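Local coordinates for L-glyceraldehyde 3-phosphate reductase (Clostridium beijerinckii, PDB 6HG6), which is an NADPH-dependent aldehyde reductase of the aldo-keto reductase family that detoxifies furfural and probably reduces other small aldehydes, at residues I219-P224 / S284-D289; F189-N194 / E291-L296; Y196-R201 / M323-I328. One frame throughout, in Å; residues are numbered along the deposited sequence.

Interaction 1 (I219-P224 / S284-D289); sequences IIAFSP and SWVLKD. With NDP (NADPH dihydro-nicotinamide-adenine-dinucleotide phosphate), chain B.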
loop_
_atom_site.group_PDB
_atom_site.type_symbol
_atom_site.label_atom_id
_atom_site.label_comp_id
_atom_site.label_asym_id
_atom_site.label_seq_id
_atom_site.Cartn_x
_atom_site.Cartn_y
_atom_site.Cartn_z
ATOM N N ILE A 219 -1.485 8.795 3.955
ATOM C CA ILE A 219 -2.031 7.455 4.243
ATOM C C ILE A 219 -2.089 6.695 2.934
ATOM O O ILE A 219 -2.654 7.192 1.974
ATOM C CB ILE A 219 -3.428 7.499 4.874
ATOM C CG1 ILE A 219 -3.452 8.369 6.127
ATOM C CG2 ILE A 219 -3.895 6.054 5.131
ATOM C CD1 ILE A 219 -4.802 8.679 6.651
ATOM N N ILE A 220 -1.636 5.459 2.946
ATOM C CA ILE A 220 -1.834 4.567 1.773
ATOM C C ILE A 220 -2.642 3.404 2.339
ATOM O O ILE A 220 -2.252 2.800 3.351
ATOM C CB ILE A 220 -0.503 4.218 1.054
ATOM C CG1 ILE A 220 -0.785 3.284 -0.118
ATOM C CG2 ILE A 220 0.574 3.619 1.963
ATOM C CD1 ILE A 220 0.433 3.029 -0.995
ATOM N N ALA A 221 -3.832 3.198 1.792
ATOM C CA ALA A 221 -4.804 2.221 2.292
ATOM C C ALA A 221 -4.575 0.882 1.621
ATOM O O ALA A 221 -4.563 0.821 0.394
ATOM C CB ALA A 221 -6.184 2.728 1.993
ATOM N N PHE A 222 -4.479 -0.187 2.392
ATOM C CA PHE A 222 -4.390 -1.513 1.755
ATOM C C PHE A 222 -5.609 -2.365 2.065
ATOM O O PHE A 222 -6.426 -2.026 2.960
ATOM C CB PHE A 222 -3.076 -2.157 2.112
ATOM C CG PHE A 222 -2.939 -2.616 3.526
ATOM C CD1 PHE A 222 -3.357 -3.880 3.893
ATOM C CD2 PHE A 222 -2.216 -1.856 4.432
ATOM C CE1 PHE A 222 -3.141 -4.338 5.187
ATOM C CE2 PHE A 222 -1.975 -2.336 5.717
ATOM C CZ PHE A 222 -2.451 -3.555 6.101
ATOM N N SER A 223 -5.733 -3.462 1.315
ATOM C CA SER A 223 -6.871 -4.404 1.354
ATOM C C SER A 223 -8.188 -3.661 1.157
ATOM O O SER A 223 -9.152 -3.930 1.874
ATOM C CB SER A 223 -6.910 -5.160 2.642
ATOM O OG SER A 223 -7.977 -6.079 2.606
ATOM N N PRO A 224 -8.279 -2.727 0.184
ATOM C CA PRO A 224 -9.534 -2.006 -0.062
ATOM C C PRO A 224 -10.696 -2.891 -0.542
ATOM O O PRO A 224 -11.836 -2.422 -0.492
ATOM C CB PRO A 224 -9.166 -1.066 -1.213
ATOM C CG PRO A 224 -8.014 -1.787 -1.904
ATOM C CD PRO A 224 -7.216 -2.335 -0.751
ATOM N N SER A 284 -12.710 3.740 -5.148
ATOM C CA SER A 284 -13.117 5.171 -5.137
ATOM C C SER A 284 -13.460 5.593 -3.705
ATOM O O SER A 284 -13.081 6.692 -3.307
ATOM C CB SER A 284 -14.237 5.446 -6.045
ATOM O OG SER A 284 -13.879 5.117 -7.363
ATOM N N TRP A 285 -14.147 4.744 -2.945
ATOM C CA TRP A 285 -14.587 5.125 -1.587
ATOM C C TRP A 285 -13.371 5.352 -0.681
ATOM O O TRP A 285 -13.344 6.327 0.092
ATOM C CB TRP A 285 -15.568 4.066 -1.068
ATOM C CG TRP A 285 -16.092 4.384 0.289
ATOM C CD1 TRP A 285 -17.262 5.014 0.569
ATOM C CD2 TRP A 285 -15.477 4.092 1.554
ATOM N NE1 TRP A 285 -17.405 5.133 1.919
ATOM C CE2 TRP A 285 -16.348 4.584 2.550
ATOM C CE3 TRP A 285 -14.308 3.454 1.947
ATOM C CZ2 TRP A 285 -16.060 4.500 3.908
ATOM C CZ3 TRP A 285 -14.032 3.360 3.295
ATOM C CH2 TRP A 285 -14.909 3.851 4.254
ATOM N N VAL A 286 -12.390 4.474 -0.724
ATOM C CA VAL A 286 -11.194 4.622 0.130
ATOM C C VAL A 286 -10.501 5.970 -0.142
ATOM O O VAL A 286 -9.876 6.500 0.796
ATOM C CB VAL A 286 -10.272 3.411 -0.087
ATOM C CG1 VAL A 286 -8.898 3.687 0.343
ATOM C CG2 VAL A 286 -10.843 2.196 0.616
ATOM N N LEU A 287 -10.570 6.473 -1.361
ATOM C CA LEU A 287 -9.917 7.745 -1.797
ATOM C C LEU A 287 -10.821 8.970 -1.616
ATOM O O LEU A 287 -10.421 10.066 -2.035
ATOM C CB LEU A 287 -9.542 7.633 -3.279
ATOM C CG LEU A 287 -8.353 6.714 -3.582
ATOM C CD1 LEU A 287 -8.242 6.519 -5.077
ATOM C CD2 LEU A 287 -7.045 7.227 -3.007
ATOM N N LYS A 288 -12.015 8.827 -1.080
ATOM C CA LYS A 288 -12.970 9.964 -1.117
ATOM C C LYS A 288 -12.437 11.168 -0.332
ATOM O O LYS A 288 -12.816 12.302 -0.684
ATOM C CB LYS A 288 -14.350 9.517 -0.634
ATOM C CG LYS A 288 -14.523 9.231 0.846
ATOM C CD LYS A 288 -15.874 8.583 1.078
ATOM C CE LYS A 288 -16.352 8.560 2.510
ATOM N NZ LYS A 288 -15.303 8.397 3.508
ATOM N N ASP A 289 -11.787 10.922 0.783
ATOM C CA ASP A 289 -11.248 11.962 1.698
ATOM C C ASP A 289 -9.795 12.282 1.327
ATOM O O ASP A 289 -8.989 11.373 1.125
ATOM C CB ASP A 289 -11.394 11.530 3.157
ATOM C CG ASP A 289 -12.841 11.282 3.558
ATOM O OD1 ASP A 289 -13.734 12.116 3.219
ATOM O OD2 ASP A 289 -13.091 10.222 4.141
HETATM P PA NDP B . -6.919 -5.662 -2.750
HETATM O O1A NDP B . -7.847 -5.531 -1.589
HETATM O O2A NDP B . -6.807 -4.663 -3.857
HETATM O O5B NDP B . -7.054 -7.134 -3.385
HETATM C C5B NDP B . -6.255 -7.485 -4.547
HETATM C C4B NDP B . -6.826 -8.720 -5.191
HETATM O O4B NDP B . -8.219 -8.462 -5.505
HETATM C C3B NDP B . -6.193 -9.166 -6.517
HETATM O O3B NDP B . -5.079 -10.039 -6.351
HETATM C C2B NDP B . -7.366 -9.878 -7.178
HETATM O O2B NDP B . -7.463 -11.168 -6.580
HETATM C C1B NDP B . -8.548 -9.014 -6.757
HETATM N N9A NDP B . -8.866 -7.900 -7.642
HETATM C C8A NDP B . -8.105 -6.785 -7.890
HETATM N N7A NDP B . -8.683 -5.925 -8.691
HETATM C C5A NDP B . -9.907 -6.507 -8.991
HETATM C C6A NDP B . -10.985 -6.087 -9.795
HETATM N N6A NDP B . -11.000 -4.938 -10.466
HETATM N N1A NDP B . -12.068 -6.903 -9.872
HETATM C C2A NDP B . -12.046 -8.058 -9.191
HETATM N N3A NDP B . -11.093 -8.551 -8.401
HETATM C C4A NDP B . -10.037 -7.719 -8.340
HETATM O O3 NDP B . -5.414 -5.697 -2.159
HETATM P PN NDP B . -4.537 -6.754 -1.337
HETATM O O1N NDP B . -3.944 -7.699 -2.328
HETATM O O2N NDP B . -5.281 -7.283 -0.154
HETATM O O5D NDP B . -3.375 -5.777 -0.790
HETATM C C5D NDP B . -2.780 -4.846 -1.730
HETATM C C4D NDP B . -1.386 -4.496 -1.265
HETATM O O4D NDP B . -1.461 -3.871 0.029
HETATM C C3D NDP B . -0.431 -5.663 -1.029
HETATM O O3D NDP B . 0.083 -6.146 -2.262
HETATM C C2D NDP B . 0.610 -4.978 -0.136
HETATM O O2D NDP B . 1.489 -4.210 -0.916
HETATM C C1D NDP B . -0.254 -4.083 0.746
HETATM N N1N NDP B . -0.570 -4.712 2.054
HETATM C C2N NDP B . -0.012 -4.209 3.203
HETATM C C3N NDP B . -0.033 -4.888 4.390
HETATM C C7N NDP B . 0.610 -4.266 5.602
HETATM O O7N NDP B . 1.254 -3.204 5.508
HETATM N N7N NDP B . 0.477 -4.921 6.755
HETATM C C4N NDP B . -0.711 -6.231 4.406
HETATM C C5N NDP B . -1.450 -6.579 3.174
HETATM C C6N NDP B . -1.419 -5.801 2.114
HETATM P P2B NDP B . -8.023 -12.370 -7.504
HETATM O O1X NDP B . -7.748 -12.166 -8.980
HETATM O O2X NDP B . -7.320 -13.606 -6.964
HETATM O O3X NDP B . -9.510 -12.352 -7.181
#
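A221 and V286 meet more closely than two methyl carbons normally do, with A221 CB 3.3 Å from V286 CG1. The valine reaches in with both branches. CG1 stands anti to the backbone N (chi1 160°) and runs at the alanine methyl, while CG2 rests more loosely on the proline ring, P224 CB to V286 CG2 being 4.1 Å. V286 alone on its segment makes these contacts, so a single buried residue at the end of a helix is pressed against the outer side of a barrel strand. On the strand, A221 points toward this helix and F222 points the other way, to the coenzyme. The F222 ring lies face-on against the nicotinamide, whose C3N sits 3.1 Å above the ring centre, and F222 CB is 3.1 Å from ribose O4D. Beyond it, P224 CD comes 3.4 Å from the pyrophosphate oxygen O1A, so the proline faces helix and cofactor at once. Within the TIM barrel, the contact seats the end of helix 278-286 on strand 218-222. V295 of the adjacent strand 294-297 touches P224 and L287, and W285 touches L322 and I325 of helix 319-329.

Interaction 2 (F189-N194 / E291-L296); sequences FVINQN and EVTSVL. With NDP (NADPH dihydro-nicotinamide-adenine-dinucleotide phosphate), chain B.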
loop_
_atom_site.group_PDB
_atom_site.type_symbol
_atom_site.label_atom_id
_atom_site.label_comp_id
_atom_site.label_asym_id
_atom_site.label_seq_id
_atom_site.Cartn_x
_atom_site.Cartn_y
_atom_site.Cartn_z
ATOM N N PHE A 189 9.589 11.614 7.446
ATOM C CA PHE A 189 8.559 10.625 7.809
ATOM C C PHE A 189 7.288 11.138 7.132
ATOM O O PHE A 189 6.831 12.204 7.516
ATOM C CB PHE A 189 8.433 10.518 9.331
ATOM C CG PHE A 189 7.180 9.794 9.753
ATOM C CD1 PHE A 189 6.737 8.688 9.056
ATOM C CD2 PHE A 189 6.427 10.219 10.826
ATOM C CE1 PHE A 189 5.531 8.065 9.384
ATOM C CE2 PHE A 189 5.253 9.570 11.197
ATOM C CZ PHE A 189 4.793 8.506 10.461
ATOM N N VAL A 190 6.795 10.444 6.132
ATOM C CA VAL A 190 5.729 11.080 5.326
ATOM C C VAL A 190 4.516 10.186 5.148
ATOM O O VAL A 190 3.530 10.701 4.536
ATOM C CB VAL A 190 6.292 11.503 3.951
ATOM C CG1 VAL A 190 7.424 12.520 4.086
ATOM C CG2 VAL A 190 6.696 10.285 3.144
ATOM N N ILE A 191 4.551 8.936 5.567
ATOM C CA ILE A 191 3.486 8.003 5.112
ATOM C C ILE A 191 3.141 6.956 6.168
ATOM O O ILE A 191 4.037 6.343 6.764
ATOM C CB ILE A 191 3.879 7.354 3.764
ATOM C CG1 ILE A 191 2.722 6.617 3.068
ATOM C CG2 ILE A 191 5.070 6.426 3.940
ATOM C CD1 ILE A 191 1.594 7.497 2.675
ATOM N N ASN A 192 1.842 6.737 6.328
ATOM C CA ASN A 192 1.270 5.613 7.106
ATOM C C ASN A 192 0.641 4.639 6.111
ATOM O O ASN A 192 -0.079 5.101 5.208
ATOM C CB ASN A 192 0.163 6.092 8.016
ATOM C CG ASN A 192 0.681 6.957 9.118
ATOM O OD1 ASN A 192 1.081 6.400 10.126
ATOM N ND2 ASN A 192 0.619 8.281 8.930
ATOM N N GLN A 193 0.850 3.348 6.297
ATOM C CA GLN A 193 0.202 2.300 5.492
ATOM C C GLN A 193 -0.715 1.512 6.415
ATOM O O GLN A 193 -0.235 0.889 7.355
ATOM C CB GLN A 193 1.193 1.407 4.766
ATOM C CG GLN A 193 0.506 0.331 3.958
ATOM C CD GLN A 193 1.471 -0.363 3.033
ATOM O OE1 GLN A 193 2.333 0.265 2.402
ATOM N NE2 GLN A 193 1.322 -1.659 2.975
ATOM N N ASN A 194 -2.010 1.544 6.140
ATOM C CA ASN A 194 -3.035 0.943 7.016
ATOM C C ASN A 194 -4.139 0.269 6.200
ATOM O O ASN A 194 -4.455 0.710 5.092
ATOM C CB ASN A 194 -3.631 1.951 7.998
ATOM C CG ASN A 194 -2.658 2.501 9.013
ATOM O OD1 ASN A 194 -1.796 3.291 8.645
ATOM N ND2 ASN A 194 -2.777 2.066 10.270
ATOM N N GLU A 291 -7.246 13.105 2.999
ATOM C CA GLU A 291 -6.158 12.612 3.875
ATOM C C GLU A 291 -5.733 11.202 3.451
ATOM O O GLU A 291 -4.665 10.755 3.861
ATOM C CB GLU A 291 -6.488 12.658 5.362
ATOM C CG GLU A 291 -7.728 11.877 5.769
ATOM C CD GLU A 291 -9.021 12.664 5.753
ATOM O OE1 GLU A 291 -9.243 13.541 4.825
ATOM O OE2 GLU A 291 -9.827 12.403 6.695
ATOM N N VAL A 292 -6.498 10.512 2.613
ATOM C CA VAL A 292 -6.027 9.198 2.090
ATOM C C VAL A 292 -5.296 9.507 0.788
ATOM O O VAL A 292 -5.907 10.026 -0.145
ATOM C CB VAL A 292 -7.159 8.178 1.912
ATOM C CG1 VAL A 292 -6.621 6.912 1.263
ATOM C CG2 VAL A 292 -7.776 7.876 3.269
ATOM N N THR A 293 -4.012 9.270 0.771
ATOM C CA THR A 293 -3.155 9.669 -0.375
ATOM C C THR A 293 -3.343 8.721 -1.565
ATOM O O THR A 293 -3.527 9.169 -2.697
ATOM C CB THR A 293 -1.692 9.651 0.042
ATOM O OG1 THR A 293 -1.544 10.326 1.293
ATOM C CG2 THR A 293 -0.814 10.249 -1.042
ATOM N N SER A 294 -3.380 7.437 -1.290
ATOM C CA SER A 294 -3.334 6.387 -2.326
ATOM C C SER A 294 -4.021 5.131 -1.826
ATOM O O SER A 294 -4.134 4.912 -0.607
ATOM C CB SER A 294 -1.879 6.054 -2.638
ATOM O OG SER A 294 -1.740 5.194 -3.749
ATOM N N VAL A 295 -4.506 4.362 -2.769
ATOM C CA VAL A 295 -5.040 3.015 -2.425
ATOM C C VAL A 295 -4.106 1.989 -3.073
ATOM O O VAL A 295 -3.776 2.103 -4.287
ATOM C CB VAL A 295 -6.496 2.842 -2.856
ATOM C CG1 VAL A 295 -6.663 3.023 -4.349
ATOM C CG2 VAL A 295 -7.026 1.490 -2.399
ATOM N N LEU A 296 -3.751 1.000 -2.276
ATOM C CA LEU A 296 -2.810 -0.043 -2.684
ATOM C C LEU A 296 -3.595 -1.252 -3.152
ATOM O O LEU A 296 -4.421 -1.794 -2.369
ATOM C CB LEU A 296 -1.963 -0.188 -1.417
ATOM C CG LEU A 296 -0.663 -0.918 -1.483
ATOM C CD1 LEU A 296 0.158 -0.642 -2.724
ATOM C CD2 LEU A 296 0.077 -0.641 -0.207
HETATM P PA NDP B . -6.919 -5.662 -2.750
HETATM O O1A NDP B . -7.847 -5.531 -1.589
HETATM O O2A NDP B . -6.807 -4.663 -3.857
HETATM O O5B NDP B . -7.054 -7.134 -3.385
HETATM C C5B NDP B . -6.255 -7.485 -4.547
HETATM C C4B NDP B . -6.826 -8.720 -5.191
HETATM O O4B NDP B . -8.219 -8.462 -5.505
HETATM C C3B NDP B . -6.193 -9.166 -6.517
HETATM O O3B NDP B . -5.079 -10.039 -6.351
HETATM C C2B NDP B . -7.366 -9.878 -7.178
HETATM O O2B NDP B . -7.463 -11.168 -6.580
HETATM C C1B NDP B . -8.548 -9.014 -6.757
HETATM N N9A NDP B . -8.866 -7.900 -7.642
HETATM C C8A NDP B . -8.105 -6.785 -7.890
HETATM N N7A NDP B . -8.683 -5.925 -8.691
HETATM C C5A NDP B . -9.907 -6.507 -8.991
HETATM C C6A NDP B . -10.985 -6.087 -9.795
HETATM N N6A NDP B . -11.000 -4.938 -10.466
HETATM N N1A NDP B . -12.068 -6.903 -9.872
HETATM C C2A NDP B . -12.046 -8.058 -9.191
HETATM N N3A NDP B . -11.093 -8.551 -8.401
HETATM C C4A NDP B . -10.037 -7.719 -8.340
HETATM O O3 NDP B . -5.414 -5.697 -2.159
HETATM P PN NDP B . -4.537 -6.754 -1.337
HETATM O O1N NDP B . -3.944 -7.699 -2.328
HETATM O O2N NDP B . -5.281 -7.283 -0.154
HETATM O O5D NDP B . -3.375 -5.777 -0.790
HETATM C C5D NDP B . -2.780 -4.846 -1.730
HETATM C C4D NDP B . -1.386 -4.496 -1.265
HETATM O O4D NDP B . -1.461 -3.871 0.029
HETATM C C3D NDP B . -0.431 -5.663 -1.029
HETATM O O3D NDP B . 0.083 -6.146 -2.262
HETATM C C2D NDP B . 0.610 -4.978 -0.136
HETATM O O2D NDP B . 1.489 -4.210 -0.916
HETATM C C1D NDP B . -0.254 -4.083 0.746
HETATM N N1N NDP B . -0.570 -4.712 2.054
HETATM C C2N NDP B . -0.012 -4.209 3.203
HETATM C C3N NDP B . -0.033 -4.888 4.390
HETATM C C7N NDP B . 0.610 -4.266 5.602
HETATM O O7N NDP B . 1.254 -3.204 5.508
HETATM N N7N NDP B . 0.477 -4.921 6.755
HETATM C C4N NDP B . -0.711 -6.231 4.406
HETATM C C5N NDP B . -1.450 -6.579 3.174
HETATM C C6N NDP B . -1.419 -5.801 2.114
HETATM P P2B NDP B . -8.023 -12.370 -7.504
HETATM O O1X NDP B . -7.748 -12.166 -8.980
HETATM O O2X NDP B . -7.320 -13.606 -6.964
HETATM O O3X NDP B . -9.510 -12.352 -7.181
#
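T293 OG1 accepts a hydrogen bond from the backbone N of I219 on the intervening strand, and the same oxygen lies 4.4 Å from I191 CD1, the nearest approach of I191 to T293 and a loose one. Here chi2 of 63° bends the isoleucine's CD1 round to the threonine. The closer touch is made by Q193 and L296, whose side chains cross at about a right angle. The L296 methyl CD2 lies over one face of the glutamine amide, 3.5 Å from Q193 CD and 3.6 Å from both OE1 and NE2 of Q193, displaced from CD into the fork between OE1 and NE2. With CG anti to the backbone N (chi1 179°) and the chain extended beyond it, Q193 carries its amide to the nicotinamide, and NE2 comes to 3.0 Å from the carboxamide oxygen O7N of NADPH. L296 touches the neighbouring ribose, its CG 3.4 Å from NADPH O4D. Both residues thus line the coenzyme pocket, and Q193 is an observed NADPH-binding residue. The CA atoms of Q193 and L296 are 9.0 Å apart, about two strand spacings. Strand 218-222 fills that interval: in the parallel TIM barrel it pairs with 189-195 on one side and 294-297 on the other, and its I220 side chain touches I191, Q193 and L296.

Interaction 3 (Y196-R201 / M323-I328); sequences YSIFDR and MMIDEI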
loop_
_atom_site.group_PDB
_atom_site.type_symbol
_atom_site.label_atom_id
_atom_site.label_comp_id
_atom_site.label_asym_id
_atom_site.label_seq_id
_atom_site.Cartn_x
_atom_site.Cartn_y
_atom_site.Cartn_z
ATOM N N TYR A 196 -7.768 -0.405 5.134
ATOM C CA TYR A 196 -8.976 0.455 5.078
ATOM C C TYR A 196 -9.873 0.010 3.944
ATOM O O TYR A 196 -9.365 -0.143 2.832
ATOM C CB TYR A 196 -8.552 1.909 4.885
ATOM C CG TYR A 196 -9.622 2.950 5.068
ATOM C CD1 TYR A 196 -10.580 2.862 6.066
ATOM C CD2 TYR A 196 -9.662 4.075 4.255
ATOM C CE1 TYR A 196 -11.565 3.838 6.219
ATOM C CE2 TYR A 196 -10.600 5.077 4.433
ATOM C CZ TYR A 196 -11.563 4.969 5.414
ATOM O OH TYR A 196 -12.499 5.961 5.551
ATOM N N SER A 197 -11.144 -0.215 4.232
ATOM C CA SER A 197 -12.145 -0.578 3.207
ATOM C C SER A 197 -13.517 -0.160 3.703
ATOM O O SER A 197 -13.666 0.162 4.880
ATOM C CB SER A 197 -12.152 -2.047 2.923
ATOM O OG SER A 197 -12.653 -2.731 4.054
ATOM N N ILE A 198 -14.501 -0.263 2.836
ATOM C CA ILE A 198 -15.910 -0.079 3.266
ATOM C C ILE A 198 -16.203 -0.990 4.474
ATOM O O ILE A 198 -16.972 -0.547 5.350
ATOM C CB ILE A 198 -16.840 -0.332 2.075
ATOM C CG1 ILE A 198 -16.707 0.828 1.082
ATOM C CG2 ILE A 198 -18.267 -0.539 2.532
ATOM C CD1 ILE A 198 -17.457 0.636 -0.206
ATOM N N PHE A 199 -15.622 -2.199 4.539
ATOM C CA PHE A 199 -15.879 -3.187 5.627
ATOM C C PHE A 199 -14.872 -3.097 6.787
ATOM O O PHE A 199 -15.105 -3.763 7.831
ATOM C CB PHE A 199 -15.921 -4.604 5.062
ATOM C CG PHE A 199 -17.176 -4.910 4.297
ATOM C CD1 PHE A 199 -18.413 -4.620 4.835
ATOM C CD2 PHE A 199 -17.113 -5.460 3.029
ATOM C CE1 PHE A 199 -19.574 -4.910 4.138
ATOM C CE2 PHE A 199 -18.277 -5.756 2.331
ATOM C CZ PHE A 199 -19.501 -5.438 2.868
ATOM N N ASP A 200 -13.838 -2.280 6.690
ATOM C CA ASP A 200 -12.852 -2.145 7.783
ATOM C C ASP A 200 -12.615 -0.665 8.066
ATOM O O ASP A 200 -11.815 -0.036 7.357
ATOM C CB ASP A 200 -11.566 -2.899 7.466
ATOM C CG ASP A 200 -10.641 -2.936 8.659
ATOM O OD1 ASP A 200 -10.900 -2.211 9.638
ATOM O OD2 ASP A 200 -9.676 -3.701 8.602
ATOM N N ARG A 201 -13.260 -0.165 9.112
ATOM C CA ARG A 201 -13.207 1.263 9.497
ATOM C C ARG A 201 -12.209 1.492 10.623
ATOM O O ARG A 201 -12.335 2.522 11.317
ATOM C CB ARG A 201 -14.607 1.697 9.926
ATOM C CG ARG A 201 -15.673 1.432 8.876
ATOM C CD ARG A 201 -15.337 1.970 7.488
ATOM N NE ARG A 201 -16.516 1.880 6.627
ATOM C CZ ARG A 201 -17.467 2.807 6.482
ATOM N NH1 ARG A 201 -18.486 2.555 5.685
ATOM N NH2 ARG A 201 -17.425 3.964 7.120
ATOM N N MET A 323 -24.195 7.928 3.139
ATOM C CA MET A 323 -24.988 7.478 4.308
ATOM C C MET A 323 -25.538 6.067 4.030
ATOM O O MET A 323 -25.718 5.281 5.041
ATOM C CB MET A 323 -26.130 8.443 4.608
ATOM C CG MET A 323 -27.292 8.201 3.738
ATOM S SD MET A 323 -28.727 7.432 4.510
ATOM C CE MET A 323 -28.038 6.617 5.941
ATOM N N MET A 324 -25.763 5.714 2.735
ATOM C CA MET A 324 -26.265 4.362 2.392
ATOM C C MET A 324 -25.136 3.341 2.587
ATOM O O MET A 324 -25.371 2.260 3.150
ATOM C CB MET A 324 -26.757 4.314 0.948
ATOM C CG MET A 324 -28.081 5.032 0.804
ATOM S SD MET A 324 -28.372 5.089 -1.136
ATOM C CE MET A 324 -29.166 3.254 -1.016
ATOM N N ILE A 325 -23.942 3.689 2.130
ATOM C CA ILE A 325 -22.770 2.781 2.232
ATOM C C ILE A 325 -22.457 2.521 3.721
ATOM O O ILE A 325 -21.952 1.426 4.109
ATOM C CB ILE A 325 -21.560 3.356 1.492
ATOM C CG1 ILE A 325 -21.777 3.268 -0.018
ATOM C CG2 ILE A 325 -20.322 2.620 1.936
ATOM C CD1 ILE A 325 -20.777 4.065 -0.820
ATOM N N ASP A 326 -22.540 3.586 4.526
ATOM C CA ASP A 326 -22.333 3.458 5.990
ATOM C C ASP A 326 -23.443 2.606 6.627
ATOM O O ASP A 326 -23.134 1.662 7.386
ATOM C CB ASP A 326 -22.295 4.823 6.658
ATOM C CG ASP A 326 -20.975 5.541 6.434
ATOM O OD1 ASP A 326 -19.997 4.914 5.820
ATOM O OD2 ASP A 326 -20.897 6.705 6.899
ATOM N N GLU A 327 -24.694 2.863 6.309
ATOM C CA GLU A 327 -25.770 2.100 6.983
ATOM C C GLU A 327 -25.648 0.608 6.595
ATOM O O GLU A 327 -25.919 -0.290 7.510
ATOM C CB GLU A 327 -27.122 2.756 6.696
ATOM C CG GLU A 327 -28.230 2.221 7.591
ATOM C CD GLU A 327 -28.865 0.929 7.118
ATOM O OE1 GLU A 327 -29.748 0.387 7.880
ATOM O OE2 GLU A 327 -28.538 0.498 5.961
ATOM N N ILE A 328 -25.262 0.343 5.318
ATOM C CA ILE A 328 -25.197 -1.032 4.736
ATOM C C ILE A 328 -23.994 -1.782 5.315
ATOM O O ILE A 328 -24.137 -2.965 5.620
ATOM C CB ILE A 328 -25.122 -1.011 3.192
ATOM C CG1 ILE A 328 -26.411 -0.538 2.517
ATOM C CG2 ILE A 328 -24.726 -2.377 2.663
ATOM C CD1 ILE A 328 -26.236 -0.253 1.028
HETATM O O HOH W 1 -18.333 7.015 7.658
#
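R201 and D326 join a loop of the TIM barrel, following strand 189-195, to helix 319-329 near the C terminus. The charged part is an end-on salt bridge in which both terminal nitrogens converge on a single oxygen, R201 NH1 at 2.8 Å and NH2 at 3.0 Å from D326 OD1. That oxygen lies in the guanidinium plane, but the carboxylate plane is turned 50° from it. Both donors approach OD1 from the same face of the carboxylate; NH1 comes in on the anti side, while NH2 stands higher above the plane. The remaining oxygen, OD2, is not gripped by the arginine directly. A water links the two groups on the OD2 side, donating to D326 OD2 at 2.7 Å and weakly accepting from R201 NH2 at 3.2 Å. NH2 also has E204 OE1 as a salt-bridge partner, so two carboxylates share the one guanidinium.

The apolar part is small: I325 CG2 is 3.8 Å from I198 CG2, and the two isoleucine side chains cross at about a right angle. W285 of helix 278-286 touches I198, R201 and I325, so a second helix shares the contact.

Backbone and side-chain bonds within the loop fix its shape. S197 to D200 form a type I turn, and the arginine chain, bent at chi2 (-51°), folds back so that R201 NE donates to I198 O at 2.8 Å, nearly straight at 171°, with the donor above the carbonyl plane.

From the N terminus, the chain first supplies 189-194 and then 196-201, which open interactions 2 and 3. Segment 219-224 follows and closes onto 284-289 after 59 residues, making interaction 1 the shortest loop. Interaction 2 closes next at 291-296, enclosing interaction 1 entirely. Interaction 3 closes last at 323-328, also enclosing interaction 1 but crossing interaction 2, since its first segment starts inside that loop and its second lies beyond it. Interactions 1 and 2 share the barrel wall, where I219 O lies 2.8 Å from T293 N, and both touch NADPH. Interaction 3 adds the peripheral helix 319-329, meeting interaction 1 where F222 O lies 3.0 Å from Y196 N.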